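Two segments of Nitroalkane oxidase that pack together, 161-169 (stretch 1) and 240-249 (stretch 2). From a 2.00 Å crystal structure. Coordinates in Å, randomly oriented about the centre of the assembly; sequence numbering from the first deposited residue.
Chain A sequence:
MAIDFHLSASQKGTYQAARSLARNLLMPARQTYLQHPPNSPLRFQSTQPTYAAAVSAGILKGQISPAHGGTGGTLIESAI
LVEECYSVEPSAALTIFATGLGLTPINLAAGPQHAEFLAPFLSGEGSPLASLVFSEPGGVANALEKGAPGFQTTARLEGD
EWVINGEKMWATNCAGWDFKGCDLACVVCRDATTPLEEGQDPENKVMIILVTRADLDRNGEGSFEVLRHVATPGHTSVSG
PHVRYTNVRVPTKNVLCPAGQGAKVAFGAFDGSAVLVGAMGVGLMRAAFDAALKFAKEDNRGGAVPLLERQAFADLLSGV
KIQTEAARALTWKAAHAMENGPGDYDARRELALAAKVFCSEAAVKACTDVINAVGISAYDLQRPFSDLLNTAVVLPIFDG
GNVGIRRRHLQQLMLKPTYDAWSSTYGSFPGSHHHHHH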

# COMPACT_ATOMS: atom_id res chain seq x y z
N GLU A 161 40.72 -22.27 29.54
CA GLU A 161 40.21 -22.18 28.18
C GLU A 161 38.69 -22.10 28.15
O GLU A 161 38.01 -22.69 29.00
CB GLU A 161 40.76 -23.30 27.30
CG GLU A 161 40.84 -24.65 27.96
CD GLU A 161 41.52 -25.70 27.09
OE1 GLU A 161 42.34 -25.34 26.22
OE2 GLU A 161 41.21 -26.90 27.28
N TRP A 162 38.15 -21.34 27.20
CA TRP A 162 36.72 -21.34 26.95
C TRP A 162 36.39 -22.45 25.97
O TRP A 162 37.11 -22.67 25.00
CB TRP A 162 36.26 -19.97 26.42
CG TRP A 162 36.17 -18.94 27.51
CD1 TRP A 162 37.16 -18.10 27.94
CD2 TRP A 162 35.03 -18.67 28.32
NE1 TRP A 162 36.70 -17.32 28.96
CE2 TRP A 162 35.39 -17.64 29.22
CE3 TRP A 162 33.73 -19.19 28.39
CZ2 TRP A 162 34.51 -17.13 30.17
CZ3 TRP A 162 32.84 -18.66 29.32
CH2 TRP A 162 33.24 -17.65 30.20
N VAL A 163 35.29 -23.14 26.21
CA VAL A 163 34.91 -24.25 25.36
C VAL A 163 33.57 -23.94 24.70
O VAL A 163 32.58 -23.69 25.38
CB VAL A 163 34.85 -25.57 26.14
CG1 VAL A 163 34.47 -26.72 25.22
CG2 VAL A 163 36.20 -25.84 26.80
N ILE A 164 33.56 -23.97 23.37
CA ILE A 164 32.39 -23.53 22.61
C ILE A 164 31.70 -24.71 21.94
O ILE A 164 32.34 -25.56 21.33
CB ILE A 164 32.80 -22.50 21.54
CG1 ILE A 164 33.34 -21.24 22.22
CG2 ILE A 164 31.61 -22.12 20.67
CD1 ILE A 164 34.22 -20.41 21.33
N ASN A 165 30.37 -24.75 22.06
CA ASN A 165 29.54 -25.74 21.40
C ASN A 165 28.27 -25.11 20.86
O ASN A 165 27.59 -24.33 21.55
CB ASN A 165 29.15 -26.87 22.37
CG ASN A 165 30.30 -27.80 22.69
OD1 ASN A 165 30.71 -28.60 21.85
ND2 ASN A 165 30.82 -27.70 23.90
N GLY A 166 27.91 -25.45 19.63
CA GLY A 166 26.64 -25.00 19.10
C GLY A 166 26.58 -25.03 17.59
O GLY A 166 27.60 -25.16 16.91
N GLU A 167 25.36 -24.90 17.08
CA GLU A 167 25.12 -24.80 15.66
C GLU A 167 24.75 -23.39 15.26
O GLU A 167 24.01 -22.70 15.97
CB GLU A 167 24.02 -25.78 15.24
CG GLU A 167 24.42 -27.21 15.48
CD GLU A 167 23.38 -28.22 15.04
OE1 GLU A 167 22.31 -27.83 14.52
OE2 GLU A 167 23.66 -29.42 15.22
N LYS A 168 25.27 -22.95 14.13
CA LYS A 168 25.00 -21.63 13.62
C LYS A 168 24.52 -21.79 12.19
O LYS A 168 24.80 -22.79 11.55
CB LYS A 168 26.28 -20.79 13.66
CG LYS A 168 26.76 -20.45 15.08
CD LYS A 168 25.77 -19.51 15.78
CE LYS A 168 26.35 -18.91 17.09
NZ LYS A 168 25.27 -18.08 17.76
N MET A 169 23.78 -20.81 11.69
CA MET A 169 23.31 -20.87 10.31
C MET A 169 23.18 -19.45 9.81
O MET A 169 22.94 -18.54 10.60
CB MET A 169 21.95 -21.59 10.27
CG MET A 169 21.40 -21.84 8.85
SD MET A 169 19.89 -22.85 8.94
CE MET A 169 19.33 -22.81 7.23
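Stretch 2, residues 240-249: GPHVRYTNVR

Stretch 2 lies antiparallel beside stretch 1 as a neighbouring strand: the N-to-C axes of 161-168 and 242-246 make an angle of 171° and approach to 4.7 Å. Together the two stretches bury 893 Å², and paired backbone hydrogen bonds fix the register. Lys168 N to Val243 O measures 3.1 Å and Val243 N to Lys168 O 2.8 Å; Gly166 N to Tyr245 O is 3.0 Å and Tyr245 N to Gly166 O 2.9 Å; Ile164 N to Val248 O is 2.8 Å and Val248 N to Ile164 O 3.0 Å. Between the last two pairs stretch 1 advances two residues and stretch 2 three, which defines a beta bulge. The chain turns a corner at Asn247, whose phi/psi of 39/53 departs from extended values, and Asn165 OD1 accepts a hydrogen bond from Asn247 N at 2.6 Å with a nearly straight angle of 174°.

Glu167, with 85 Å² covered, sits opposite Arg244 in a non-hydrogen-bonded pair (CA to CA 4.4 Å), so both side chains leave the same face. Its carboxylate serves two partners: Glu167 OE2 meets Arg244 NH2 at 2.8 Å and Arg244 NE at 2.9 Å in a salt bridge, while Glu167 OE1 accepts from His242 NE2 at 2.9 Å.

Arg249, covered over 81 Å², faces Val163 (CA to CA 4.4 Å), and its aliphatic part packs there, Arg249 CG to Val163 CG2 being 3.6 Å. Its salt bridge to Glu161 is long, 3.7 Å from Arg249 NE to Glu161 OE2; a water linking these two atoms supplements it.

Tyr245, covered over 76 Å², projects to the other face with Ile164, Lys168, Val243 and Val248. Its ring edge meets Lys168, with Tyr245 CE1 4.0 Å from Lys168 CG.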

# COMPACT_ATOMS: atom_id res chain seq x y z
N GLY A 240 26.67 -18.97 3.66
CA GLY A 240 26.37 -18.88 5.08
C GLY A 240 25.70 -20.15 5.54
O GLY A 240 24.51 -20.16 5.83
N PRO A 241 26.46 -21.25 5.60
CA PRO A 241 25.87 -22.58 5.78
C PRO A 241 25.40 -22.88 7.20
O PRO A 241 25.69 -22.15 8.15
CB PRO A 241 27.01 -23.53 5.38
CG PRO A 241 28.26 -22.71 5.62
CD PRO A 241 27.90 -21.32 5.26
N HIS A 242 24.64 -23.97 7.34
CA HIS A 242 24.31 -24.51 8.65
C HIS A 242 25.56 -25.27 9.08
O HIS A 242 26.00 -26.20 8.38
CB HIS A 242 23.10 -25.43 8.53
CG HIS A 242 22.68 -26.08 9.82
ND1 HIS A 242 21.72 -27.06 9.87
CD2 HIS A 242 23.11 -25.89 11.09
CE1 HIS A 242 21.56 -27.44 11.13
NE2 HIS A 242 22.40 -26.75 11.88
N VAL A 243 26.16 -24.86 10.20
CA VAL A 243 27.46 -25.41 10.63
C VAL A 243 27.39 -25.82 12.09
O VAL A 243 26.45 -25.46 12.80
CB VAL A 243 28.61 -24.39 10.48
CG1 VAL A 243 28.71 -23.92 9.05
CG2 VAL A 243 28.40 -23.18 11.45
N ARG A 244 28.40 -26.57 12.54
CA ARG A 244 28.48 -26.98 13.95
C ARG A 244 29.89 -26.81 14.52
O ARG A 244 30.88 -27.26 13.92
CB ARG A 244 28.00 -28.43 14.15
CG ARG A 244 28.01 -28.88 15.61
CD ARG A 244 27.65 -30.38 15.77
NE ARG A 244 26.27 -30.67 15.38
CZ ARG A 244 25.91 -31.71 14.63
NH1 ARG A 244 26.82 -32.56 14.17
NH2 ARG A 244 24.63 -31.89 14.33
N TYR A 245 29.97 -26.11 15.64
CA TYR A 245 31.19 -26.02 16.44
C TYR A 245 31.09 -27.08 17.55
O TYR A 245 30.14 -27.06 18.32
CB TYR A 245 31.30 -24.63 17.08
CG TYR A 245 31.45 -23.53 16.06
CD1 TYR A 245 30.35 -22.84 15.57
CD2 TYR A 245 32.70 -23.18 15.56
CE1 TYR A 245 30.49 -21.83 14.62
CE2 TYR A 245 32.85 -22.17 14.61
CZ TYR A 245 31.74 -21.50 14.15
OH TYR A 245 31.90 -20.52 13.21
N THR A 246 32.06 -27.98 17.62
CA THR A 246 32.05 -29.00 18.67
C THR A 246 33.30 -28.97 19.54
O THR A 246 34.40 -29.14 19.04
CB THR A 246 31.92 -30.41 18.09
OG1 THR A 246 30.73 -30.48 17.30
CG2 THR A 246 31.83 -31.44 19.22
N ASN A 247 33.09 -28.77 20.84
CA ASN A 247 34.19 -28.64 21.80
C ASN A 247 35.38 -27.85 21.29
O ASN A 247 36.53 -28.31 21.34
CB ASN A 247 34.61 -30.01 22.33
CG ASN A 247 33.56 -30.63 23.25
OD1 ASN A 247 33.34 -31.84 23.22
ND2 ASN A 247 32.91 -29.79 24.05
N VAL A 248 35.10 -26.64 20.81
CA VAL A 248 36.14 -25.76 20.32
C VAL A 248 36.73 -25.00 21.50
O VAL A 248 36.06 -24.14 22.09
CB VAL A 248 35.58 -24.75 19.30
CG1 VAL A 248 36.66 -23.73 18.92
CG2 VAL A 248 35.04 -25.48 18.07
N ARG A 249 37.98 -25.29 21.83
CA ARG A 249 38.61 -24.68 22.99
C ARG A 249 39.53 -23.54 22.58
O ARG A 249 40.37 -23.70 21.70
CB ARG A 249 39.39 -25.73 23.79
CG ARG A 249 38.52 -26.89 24.26
CD ARG A 249 39.30 -27.86 25.15
NE ARG A 249 38.41 -28.84 25.79
CZ ARG A 249 37.93 -29.92 25.18
NH1 ARG A 249 38.26 -30.18 23.92
NH2 ARG A 249 37.12 -30.76 25.83
O HOH W 1 38.32 -28.17 28.16
O HOH W 2 29.92 -31.32 22.88